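Local coordinates for putative D-lactate dehydrogenase (Chlamydomonas reinhardtii, PDB 4ZGS), which probably reduces pyruvate to D-lactate with an NAD-type cofactor, as a chloroplast pyruvate reductase of the D-isomer specific 2-hydroxyacid dehydrogenase family, at residues L229-C239 and K256-S267; I147-A157 and S169-R177. All coordinates share one frame; numbering follows the deposited sequence.

Interaction 1: residues L229-C239 and K256-S267. With NAD (nicotinamide-adenine-dinucleotide), chain I.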
loop_
_atom_site.group_PDB
_atom_site.type_symbol
_atom_site.label_atom_id
_atom_site.label_comp_id
_atom_site.label_asym_id
_atom_site.label_seq_id
_atom_site.Cartn_x
_atom_site.Cartn_y
_atom_site.Cartn_z
ATOM N N LEU A 229 4.337 27.410 22.640
ATOM C CA LEU A 229 3.833 26.030 22.792
ATOM C C LEU A 229 2.415 26.002 23.301
ATOM O O LEU A 229 1.631 25.122 22.950
ATOM C CB LEU A 229 4.705 25.216 23.748
ATOM C CG LEU A 229 6.130 24.937 23.312
ATOM C CD1 LEU A 229 6.850 24.245 24.459
ATOM C CD2 LEU A 229 6.130 24.106 22.037
ATOM N N ALA A 230 2.101 26.963 24.150
ATOM C CA ALA A 230 0.803 27.001 24.777
ATOM C C ALA A 230 -0.259 27.434 23.793
ATOM O O ALA A 230 -1.394 26.978 23.874
ATOM C CB ALA A 230 0.819 27.925 25.968
ATOM N N MET A 231 0.094 28.342 22.887
ATOM C CA MET A 231 -0.900 28.913 21.984
ATOM C C MET A 231 -1.025 28.237 20.623
ATOM O O MET A 231 -1.968 28.518 19.893
ATOM C CB MET A 231 -0.592 30.387 21.760
ATOM C CG MET A 231 0.688 30.657 20.966
ATOM S SD MET A 231 0.879 32.432 20.594
ATOM C CE MET A 231 2.664 32.562 20.541
ATOM N N SER A 232 -0.094 27.349 20.274
ATOM C CA SER A 232 -0.002 26.926 18.875
ATOM C C SER A 232 -0.874 25.737 18.477
ATOM O O SER A 232 -0.935 24.724 19.175
ATOM C CB SER A 232 1.460 26.642 18.535
ATOM O OG SER A 232 2.247 27.804 18.779
ATOM N N ASP A 233 -1.528 25.870 17.326
ATOM C CA ASP A 233 -2.243 24.768 16.692
ATOM C C ASP A 233 -1.236 23.898 15.988
ATOM O O ASP A 233 -1.408 22.679 15.825
ATOM C CB ASP A 233 -3.265 25.280 15.678
ATOM C CG ASP A 233 -4.361 26.137 16.309
ATOM O OD1 ASP A 233 -5.036 25.657 17.258
ATOM O OD2 ASP A 233 -4.570 27.281 15.827
ATOM N N ILE A 234 -0.193 24.588 15.541
ATOM C CA ILE A 234 0.899 24.020 14.781
ATOM C C ILE A 234 2.238 24.541 15.266
ATOM O O ILE A 234 2.434 25.764 15.404
ATOM C CB ILE A 234 0.784 24.354 13.301
ATOM C CG1 ILE A 234 -0.592 23.968 12.771
ATOM C CG2 ILE A 234 1.871 23.654 12.546
ATOM C CD1 ILE A 234 -0.834 24.440 11.355
ATOM N N VAL A 235 3.138 23.603 15.529
ATOM C CA VAL A 235 4.509 23.880 15.896
ATOM C C VAL A 235 5.445 23.230 14.895
ATOM O O VAL A 235 5.317 22.033 14.604
ATOM C CB VAL A 235 4.828 23.374 17.289
ATOM C CG1 VAL A 235 6.292 23.535 17.577
ATOM C CG2 VAL A 235 4.005 24.145 18.311
ATOM N N THR A 236 6.367 24.016 14.347
ATOM C CA THR A 236 7.333 23.490 13.389
ATOM C C THR A 236 8.754 23.787 13.835
ATOM O O THR A 236 9.117 24.940 14.048
ATOM C CB THR A 236 7.094 24.049 11.985
ATOM O OG1 THR A 236 8.151 23.606 11.131
ATOM C CG2 THR A 236 7.124 25.584 11.999
ATOM N N LEU A 237 9.557 22.741 14.003
ATOM C CA LEU A 237 10.880 22.899 14.578
ATOM C C LEU A 237 11.899 23.182 13.501
ATOM O O LEU A 237 12.013 22.411 12.552
ATOM C CB LEU A 237 11.279 21.647 15.350
ATOM C CG LEU A 237 10.265 21.120 16.354
ATOM C CD1 LEU A 237 10.824 19.885 17.114
ATOM C CD2 LEU A 237 9.873 22.248 17.302
ATOM N N HIS A 238 12.522 24.357 13.542
ATOM C CA HIS A 238 13.680 24.613 12.682
ATOM C C HIS A 238 15.033 24.907 13.352
ATOM O O HIS A 238 16.016 25.172 12.663
ATOM C CB HIS A 238 13.278 25.687 11.701
ATOM C CG HIS A 238 12.124 25.265 10.854
ATOM N ND1 HIS A 238 12.274 24.493 9.723
ATOM C CD2 HIS A 238 10.786 25.382 11.052
ATOM C CE1 HIS A 238 11.083 24.225 9.215
ATOM N NE2 HIS A 238 10.159 24.750 10.003
ATOM N N CYS A 239 15.110 24.854 14.678
ATOM C CA CYS A 239 16.377 25.148 15.342
ATOM C C CYS A 239 17.398 24.027 15.125
ATOM O O CYS A 239 17.037 22.869 14.868
ATOM C CB CYS A 239 16.167 25.374 16.848
ATOM S SG CYS A 239 15.181 24.091 17.711
ATOM N N LYS A 256 2.613 21.070 28.079
ATOM C CA LYS A 256 2.453 22.527 27.996
ATOM C C LYS A 256 1.822 22.954 26.675
ATOM O O LYS A 256 1.380 24.089 26.538
ATOM C CB LYS A 256 3.789 23.251 28.162
ATOM C CG LYS A 256 4.387 23.161 29.554
ATOM C CD LYS A 256 5.608 24.055 29.674
ATOM C CE LYS A 256 6.694 23.613 28.710
ATOM N NZ LYS A 256 7.967 24.359 28.910
ATOM N N MET A 257 1.793 22.060 25.696
ATOM C CA MET A 257 1.236 22.398 24.398
ATOM C C MET A 257 -0.278 22.398 24.417
ATOM O O MET A 257 -0.897 22.071 25.426
ATOM C CB MET A 257 1.739 21.437 23.333
ATOM C CG MET A 257 3.220 21.512 23.148
ATOM S SD MET A 257 3.860 20.197 22.079
ATOM C CE MET A 257 3.479 20.879 20.472
ATOM N N LYS A 258 -0.856 22.766 23.282
ATOM C CA LYS A 258 -2.299 22.868 23.117
ATOM C C LYS A 258 -2.881 21.565 22.569
ATOM O O LYS A 258 -2.398 21.034 21.553
ATOM C CB LYS A 258 -2.622 24.037 22.191
ATOM C CG LYS A 258 -4.078 24.392 22.125
ATOM C CD LYS A 258 -4.321 25.646 21.280
ATOM C CE LYS A 258 -5.496 25.400 20.372
ATOM N NZ LYS A 258 -5.806 26.552 19.520
ATOM N N LYS A 259 -3.911 21.048 23.237
ATOM C CA LYS A 259 -4.465 19.754 22.877
ATOM C C LYS A 259 -4.868 19.675 21.418
ATOM O O LYS A 259 -5.690 20.440 20.951
ATOM C CB LYS A 259 -5.674 19.414 23.757
ATOM C CG LYS A 259 -6.305 18.056 23.404
ATOM C CD LYS A 259 -7.118 17.476 24.557
ATOM C CE LYS A 259 -7.575 16.039 24.275
ATOM N NZ LYS A 259 -8.362 15.569 25.453
ATOM N N GLY A 260 -4.315 18.700 20.712
ATOM C CA GLY A 260 -4.634 18.524 19.313
ATOM C C GLY A 260 -3.580 19.138 18.425
ATOM O O GLY A 260 -3.725 19.137 17.202
ATOM N N VAL A 261 -2.500 19.624 19.040
ATOM C CA VAL A 261 -1.438 20.291 18.298
ATOM C C VAL A 261 -0.823 19.389 17.248
ATOM O O VAL A 261 -0.646 18.212 17.475
ATOM C CB VAL A 261 -0.293 20.753 19.201
ATOM C CG1 VAL A 261 0.397 19.553 19.846
ATOM C CG2 VAL A 261 0.713 21.487 18.352
ATOM N N MET A 262 -0.529 19.959 16.090
ATOM C CA MET A 262 0.236 19.294 15.031
ATOM C C MET A 262 1.696 19.679 15.179
ATOM O O MET A 262 2.024 20.868 15.143
ATOM C CB MET A 262 -0.271 19.707 13.637
ATOM C CG MET A 262 0.598 19.262 12.461
ATOM S SD MET A 262 -0.256 19.631 10.896
ATOM C CE MET A 262 -1.833 18.830 11.167
ATOM N N LEU A 263 2.573 18.697 15.344
ATOM C CA LEU A 263 4.010 18.954 15.502
ATOM C C LEU A 263 4.728 18.558 14.232
ATOM O O LEU A 263 4.509 17.481 13.728
ATOM C CB LEU A 263 4.570 18.185 16.692
ATOM C CG LEU A 263 6.072 18.192 16.903
ATOM C CD1 LEU A 263 6.520 19.634 17.016
ATOM C CD2 LEU A 263 6.372 17.436 18.181
ATOM N N ILE A 264 5.561 19.450 13.701
ATOM C CA ILE A 264 6.317 19.185 12.476
ATOM C C ILE A 264 7.788 19.301 12.738
ATOM O O ILE A 264 8.256 20.318 13.229
ATOM C CB ILE A 264 5.968 20.147 11.373
ATOM C CG1 ILE A 264 4.478 20.061 11.075
ATOM C CG2 ILE A 264 6.784 19.825 10.147
ATOM C CD1 ILE A 264 4.049 18.721 10.602
ATOM N N ASN A 265 8.529 18.246 12.432
ATOM C CA ASN A 265 9.952 18.346 12.600
ATOM C C ASN A 265 10.728 17.874 11.374
ATOM O O ASN A 265 10.774 16.682 11.081
ATOM C CB ASN A 265 10.340 17.541 13.828
ATOM C CG ASN A 265 11.777 17.671 14.162
ATOM O OD1 ASN A 265 12.446 18.602 13.711
ATOM N ND2 ASN A 265 12.292 16.711 14.918
ATOM N N VAL A 266 11.296 18.828 10.645
ATOM C CA VAL A 266 12.216 18.592 9.539
ATOM C C VAL A 266 13.655 18.965 9.881
ATOM O O VAL A 266 14.484 19.015 8.978
ATOM C CB VAL A 266 11.791 19.336 8.248
ATOM C CG1 VAL A 266 10.386 18.878 7.843
ATOM C CG2 VAL A 266 11.836 20.854 8.437
ATOM N N SER A 267 13.957 19.317 11.133
ATOM C CA SER A 267 15.352 19.690 11.435
ATOM C C SER A 267 16.209 18.529 11.923
ATOM O O SER A 267 16.969 17.976 11.144
ATOM C CB SER A 267 15.443 20.802 12.502
ATOM O OG SER A 267 14.637 21.917 12.195
HETATM P PA NAD I . 20.404 28.611 10.641
HETATM O O1A NAD I . 21.648 28.924 11.381
HETATM O O2A NAD I . 20.261 29.858 9.849
HETATM O O5B NAD I . 19.161 28.372 11.624
HETATM C C5B NAD I . 19.336 28.014 12.994
HETATM C C4B NAD I . 18.769 29.060 13.900
HETATM O O4B NAD I . 18.357 28.462 15.213
HETATM C C3B NAD I . 19.757 30.128 14.202
HETATM O O3B NAD I . 19.212 31.450 13.932
HETATM C C2B NAD I . 20.061 30.027 15.625
HETATM O O2B NAD I . 20.322 31.348 16.171
HETATM C C1B NAD I . 18.852 29.436 16.239
HETATM N N9A NAD I . 19.074 28.859 17.503
HETATM C C8A NAD I . 20.331 28.569 18.112
HETATM N N7A NAD I . 20.128 28.013 19.386
HETATM C C5A NAD I . 18.763 27.963 19.579
HETATM C C6A NAD I . 17.886 27.526 20.619
HETATM N N6A NAD I . 18.394 26.982 21.825
HETATM N N1A NAD I . 16.647 27.633 20.445
HETATM C C2A NAD I . 16.065 28.079 19.468
HETATM N N3A NAD I . 16.691 28.520 18.433
HETATM C C4A NAD I . 18.094 28.507 18.383
HETATM O O3 NAD I . 20.598 27.355 9.662
HETATM P PN NAD I . 19.467 26.782 8.687
HETATM O O1N NAD I . 19.837 26.909 7.256
HETATM O O2N NAD I . 18.228 27.592 8.765
HETATM O O5D NAD I . 19.152 25.263 9.071
HETATM C C5D NAD I . 20.182 24.277 9.201
HETATM C C4D NAD I . 19.498 23.055 9.687
HETATM O O4D NAD I . 18.739 22.416 8.589
HETATM C C3D NAD I . 20.427 22.015 10.147
HETATM O O3D NAD I . 20.917 22.299 11.484
HETATM C C2D NAD I . 19.582 20.824 10.130
HETATM O O2D NAD I . 18.865 20.743 11.387
HETATM C C1D NAD I . 18.619 21.005 9.014
HETATM N N1N NAD I . 18.903 20.119 7.955
HETATM C C2N NAD I . 17.863 19.362 7.366
HETATM C C3N NAD I . 18.139 18.472 6.330
HETATM C C7N NAD I . 17.015 17.654 5.700
HETATM O O7N NAD I . 16.083 17.265 6.382
HETATM N N7N NAD I . 17.050 17.321 4.322
HETATM C C4N NAD I . 19.461 18.327 5.869
HETATM C C5N NAD I . 20.502 19.076 6.455
HETATM C C6N NAD I . 20.227 19.965 7.488
HETATM O O HOH W 1 10.040 21.513 11.141
#
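V235 lays its CG1 methyl across the CD1 methyl of L263, 3.9 Å away. The two residues are paired on neighbouring parallel strands, 234-237 and 261-265, in the Rossmann-type NAD-binding domain. The strands belong to one beta-alpha-beta unit and run at 13° to each other. L237 adds its CG to the same methyl of L263. With CG1 of V235 anti to the backbone N (chi1 174°), CG2 lies beside the N and meets M257 CE tip to tip. I234, T236, M262 and I264 occupy the other face, where helix 136-151 covers I234, M262 and I264. Four backbone bonds zip the strands: M262 N to D233 O, V235 N to M262 O, I264 N to V235 O and L237 N to I264 O.

At the start of the strands D233 and K258 lie side by side. K258 NZ reaches D233 OD1 at 2.6 Å in a salt bridge, on the syn side but 32° out of the carboxylate plane. D233 OD2 accepts from V180 N, so both carboxylate oxygens are held. K258 also begins a type II turn that leads into V261.

At the other end the strands reach the cofactor. C239 CB lies 3.6 Å from N3A of the NAD adenine, and S267 O takes a weak bond from O2D of the nicotinamide ribose. One water donates to L237 O and I264 O and accepts from V266 N and T236 OG1. N265 OD1 accepts from S267 N in an Asx turn. S267 OG donates to L237 O at 2.7 Å, from above the carbonyl plane.

Interaction 2: residues I147-A157 and S169-R177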
loop_
_atom_site.group_PDB
_atom_site.type_symbol
_atom_site.label_atom_id
_atom_site.label_comp_id
_atom_site.label_asym_id
_atom_site.label_seq_id
_atom_site.Cartn_x
_atom_site.Cartn_y
_atom_site.Cartn_z
ATOM N N ILE A 147 2.433 19.659 6.534
ATOM C CA ILE A 147 1.279 20.246 7.211
ATOM C C ILE A 147 0.022 20.061 6.344
ATOM O O ILE A 147 -1.011 19.542 6.798
ATOM C CB ILE A 147 1.528 21.712 7.563
ATOM C CG1 ILE A 147 2.478 21.768 8.764
ATOM C CG2 ILE A 147 0.202 22.400 7.993
ATOM C CD1 ILE A 147 3.104 23.141 8.999
ATOM N N PHE A 148 0.139 20.386 5.068
ATOM C CA PHE A 148 -1.019 20.255 4.215
ATOM C C PHE A 148 -1.508 18.817 4.117
ATOM O O PHE A 148 -2.698 18.583 4.227
ATOM C CB PHE A 148 -0.726 20.830 2.832
ATOM C CG PHE A 148 -1.147 22.280 2.696
ATOM C CD1 PHE A 148 -2.474 22.617 2.493
ATOM C CD2 PHE A 148 -0.214 23.300 2.791
ATOM C CE1 PHE A 148 -2.845 23.927 2.362
ATOM C CE2 PHE A 148 -0.591 24.601 2.669
ATOM C CZ PHE A 148 -1.906 24.912 2.457
ATOM N N ALA A 149 -0.583 17.867 3.948
ATOM C CA ALA A 149 -0.919 16.481 3.738
ATOM C C ALA A 149 -1.670 15.965 4.966
ATOM O O ALA A 149 -2.721 15.355 4.832
ATOM C CB ALA A 149 0.362 15.635 3.451
ATOM N N LEU A 150 -1.155 16.248 6.158
ATOM C CA LEU A 150 -1.824 15.837 7.391
ATOM C C LEU A 150 -3.194 16.492 7.589
ATOM O O LEU A 150 -4.158 15.846 8.011
ATOM C CB LEU A 150 -0.946 16.162 8.604
ATOM C CG LEU A 150 0.328 15.325 8.747
ATOM C CD1 LEU A 150 1.228 15.937 9.822
ATOM C CD2 LEU A 150 -0.032 13.894 9.085
ATOM N N ASN A 151 -3.275 17.790 7.306
ATOM C CA ASN A 151 -4.530 18.508 7.430
ATOM C C ASN A 151 -5.626 17.868 6.612
ATOM O O ASN A 151 -6.788 17.842 7.015
ATOM C CB ASN A 151 -4.377 19.960 6.978
ATOM C CG ASN A 151 -3.913 20.854 8.074
ATOM O OD1 ASN A 151 -3.978 20.501 9.250
ATOM N ND2 ASN A 151 -3.477 22.035 7.708
ATOM N N ARG A 152 -5.265 17.467 5.406
ATOM C CA ARG A 152 -6.237 16.961 4.470
ATOM C C ARG A 152 -6.206 15.450 4.341
ATOM O O ARG A 152 -6.846 14.922 3.436
ATOM C CB ARG A 152 -6.060 17.647 3.122
ATOM C CG ARG A 152 -6.139 19.191 3.251
ATOM C CD ARG A 152 -7.405 19.644 4.040
ATOM N NE ARG A 152 -8.644 19.503 3.265
ATOM C CZ ARG A 152 -9.271 20.503 2.645
ATOM N NH1 ARG A 152 -8.786 21.752 2.707
ATOM N NH2 ARG A 152 -10.390 20.257 1.951
ATOM N N HIS A 153 -5.432 14.769 5.192
ATOM C CA HIS A 153 -5.358 13.302 5.170
ATOM C C HIS A 153 -5.059 12.791 3.777
ATOM O O HIS A 153 -5.668 11.811 3.323
ATOM C CB HIS A 153 -6.699 12.639 5.656
ATOM C CG HIS A 153 -7.093 12.983 7.055
ATOM N ND1 HIS A 153 -6.603 12.311 8.155
ATOM C CD2 HIS A 153 -7.935 13.928 7.541
ATOM C CE1 HIS A 153 -7.133 12.820 9.257
ATOM N NE2 HIS A 153 -7.944 13.803 8.914
ATOM N N LEU A 154 -4.115 13.421 3.101
ATOM C CA LEU A 154 -3.779 13.022 1.736
ATOM C C LEU A 154 -3.226 11.584 1.620
ATOM O O LEU A 154 -3.531 10.905 0.635
ATOM C CB LEU A 154 -2.773 14.003 1.106
ATOM C CG LEU A 154 -3.239 15.450 0.905
ATOM C CD1 LEU A 154 -2.212 16.219 0.022
ATOM C CD2 LEU A 154 -4.611 15.521 0.299
ATOM N N THR A 155 -2.426 11.093 2.575
ATOM C CA THR A 155 -1.903 9.724 2.392
ATOM C C THR A 155 -3.023 8.673 2.533
ATOM O O THR A 155 -3.192 7.833 1.651
ATOM C CB THR A 155 -0.733 9.386 3.360
ATOM O OG1 THR A 155 -1.177 9.373 4.726
ATOM C CG2 THR A 155 0.445 10.392 3.173
ATOM N N ASP A 156 -3.819 8.750 3.595
ATOM C CA ASP A 156 -5.033 7.937 3.688
ATOM C C ASP A 156 -5.871 8.026 2.408
ATOM O O ASP A 156 -6.304 7.005 1.879
ATOM C CB ASP A 156 -5.901 8.348 4.881
ATOM C CG ASP A 156 -5.245 8.064 6.223
ATOM O OD1 ASP A 156 -4.082 7.589 6.243
ATOM O OD2 ASP A 156 -5.896 8.340 7.261
ATOM N N ALA A 157 -6.122 9.240 1.912
ATOM C CA ALA A 157 -7.031 9.387 0.783
ATOM C C ALA A 157 -6.524 8.695 -0.457
ATOM O O ALA A 157 -7.270 8.010 -1.153
ATOM C CB ALA A 157 -7.265 10.833 0.491
ATOM N N SER A 169 -15.741 9.379 5.169
ATOM C CA SER A 169 -15.292 9.199 6.552
ATOM C C SER A 169 -13.963 8.480 6.406
ATOM O O SER A 169 -13.745 7.883 5.341
ATOM C CB SER A 169 -16.300 8.375 7.360
ATOM O OG SER A 169 -17.654 8.619 6.983
ATOM N N GLY A 170 -12.992 8.557 7.314
ATOM C CA GLY A 170 -12.710 9.493 8.373
ATOM C C GLY A 170 -11.637 10.428 7.774
ATOM O O GLY A 170 -10.582 10.671 8.378
ATOM N N LEU A 171 -11.846 10.818 6.512
ATOM C CA LEU A 171 -10.990 11.771 5.789
ATOM C C LEU A 171 -11.251 13.278 6.062
ATOM O O LEU A 171 -10.679 14.136 5.415
ATOM C CB LEU A 171 -11.140 11.548 4.281
ATOM C CG LEU A 171 -10.815 10.214 3.611
ATOM C CD1 LEU A 171 -11.050 10.313 2.103
ATOM C CD2 LEU A 171 -9.377 9.850 3.891
ATOM N N VAL A 172 -12.132 13.615 6.981
ATOM C CA VAL A 172 -12.452 15.012 7.181
ATOM C C VAL A 172 -11.252 15.840 7.641
ATOM O O VAL A 172 -10.621 15.537 8.652
ATOM C CB VAL A 172 -13.548 15.187 8.200
ATOM C CG1 VAL A 172 -13.766 16.663 8.473
ATOM C CG2 VAL A 172 -14.836 14.498 7.716
ATOM N N GLY A 173 -10.968 16.920 6.909
ATOM C CA GLY A 173 -9.810 17.739 7.203
ATOM C C GLY A 173 -10.090 18.987 7.992
ATOM O O GLY A 173 -11.120 19.111 8.661
ATOM N N VAL A 174 -9.158 19.926 7.896
ATOM C CA VAL A 174 -9.201 21.169 8.659
ATOM C C VAL A 174 -8.629 22.340 7.848
ATOM O O VAL A 174 -7.684 22.147 7.078
ATOM C CB VAL A 174 -8.424 20.997 9.971
ATOM C CG1 VAL A 174 -7.766 22.283 10.372
ATOM C CG2 VAL A 174 -9.357 20.505 11.056
ATOM N N GLU A 175 -9.194 23.540 8.019
ATOM C CA GLU A 175 -8.667 24.763 7.386
ATOM C C GLU A 175 -7.420 25.325 8.050
ATOM O O GLU A 175 -7.329 25.394 9.275
ATOM C CB GLU A 175 -9.717 25.867 7.376
ATOM C CG GLU A 175 -10.649 25.836 6.198
ATOM C CD GLU A 175 -11.635 27.005 6.193
ATOM O OE1 GLU A 175 -11.512 27.918 7.062
ATOM O OE2 GLU A 175 -12.548 26.983 5.326
ATOM N N MET A 176 -6.480 25.788 7.236
ATOM C CA MET A 176 -5.289 26.414 7.795
ATOM C C MET A 176 -5.370 27.931 7.984
ATOM O O MET A 176 -4.618 28.484 8.794
ATOM C CB MET A 176 -4.105 26.059 6.913
ATOM C CG MET A 176 -2.859 25.601 7.645
ATOM S SD MET A 176 -1.764 25.195 6.315
ATOM C CE MET A 176 -2.929 24.174 5.427
ATOM N N ARG A 177 -6.324 28.587 7.320
ATOM C CA ARG A 177 -6.256 30.036 7.175
ATOM C C ARG A 177 -6.035 30.821 8.456
ATOM O O ARG A 177 -5.166 31.677 8.495
ATOM C CB ARG A 177 -7.495 30.638 6.507
ATOM C CG ARG A 177 -7.268 32.152 6.356
ATOM C CD ARG A 177 -8.149 32.876 5.343
ATOM N NE ARG A 177 -7.701 34.261 5.200
ATOM C CZ ARG A 177 -8.215 35.157 4.362
ATOM N NH1 ARG A 177 -9.222 34.829 3.557
ATOM N NH2 ARG A 177 -7.695 36.380 4.323
#
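M176 brings its thioether over one face of the F148 ring, with SD 4.1 Å from the ring centroid and 21° off the ring normal. This is a Met-aromatic contact, and the two side chains cross at about a right angle. The methyl CE also lies over this face, but its exact place is doubtful. I147 closes in on the sulfur with its CG2 methyl, 3.8 Å from M176 SD. N151 crosses the methionine chain, its ND2 3.6 Å from M176 CG. I200 of helix 188-200 touches both F148 and M176. An alanine in place of F148 would probably leave the M176 thioether without its aromatic platform and open a gap beside M176 and I200.

A second apolar patch lies further along. L171 sets CD2 against D156 CB and A157 CB, the latter 4.1 Å away, at the start of helix 154-163. Between the patches helix 136-151 ends in a Schellman motif. H153 is its C-prime residue with positive phi, and L154 N bonds back to A149 O. H153 also sits at the N-cap position of helix 154-163. The loop that leads to strand 180-184 of the Rossmann-type domain runs along this junction.

G173 passes close to the helix end, its CA 3.0 Å from N151 O. With no side chain, it fits against that oxygen and R152 CD. V174 N gives N151 O a weak, bent bond of 3.3 Å. The H153 imidazole has G170 O over one face and L150 O over the opposite face, while V172 O lies at its edge, 3.2 Å from NE2. On the polar side R152 donates NH2 to A337 O and NH1 to S138 O, both of the second subunit.

How the interactions relate
From the N terminus, interaction 2 comes first. Helix 136-151 turns into helix 154-163, and the chain then returns as 169-177 to close a short loop against 147-157. It next enters strand 180-184 and helix 188-200. Interaction 1 follows, where 256-267 closes a second loop on 229-239. The two are in series, neither nested nor crossed, with centres about 17 Å apart. They meet where helix 136-151 rests on the sheet: I147 touches I234 and I264, and M262 touches L150 and N151. Interaction 1 ties central strands to the NAD site, and interaction 2 ties a covering helix to a loop bordering the second subunit.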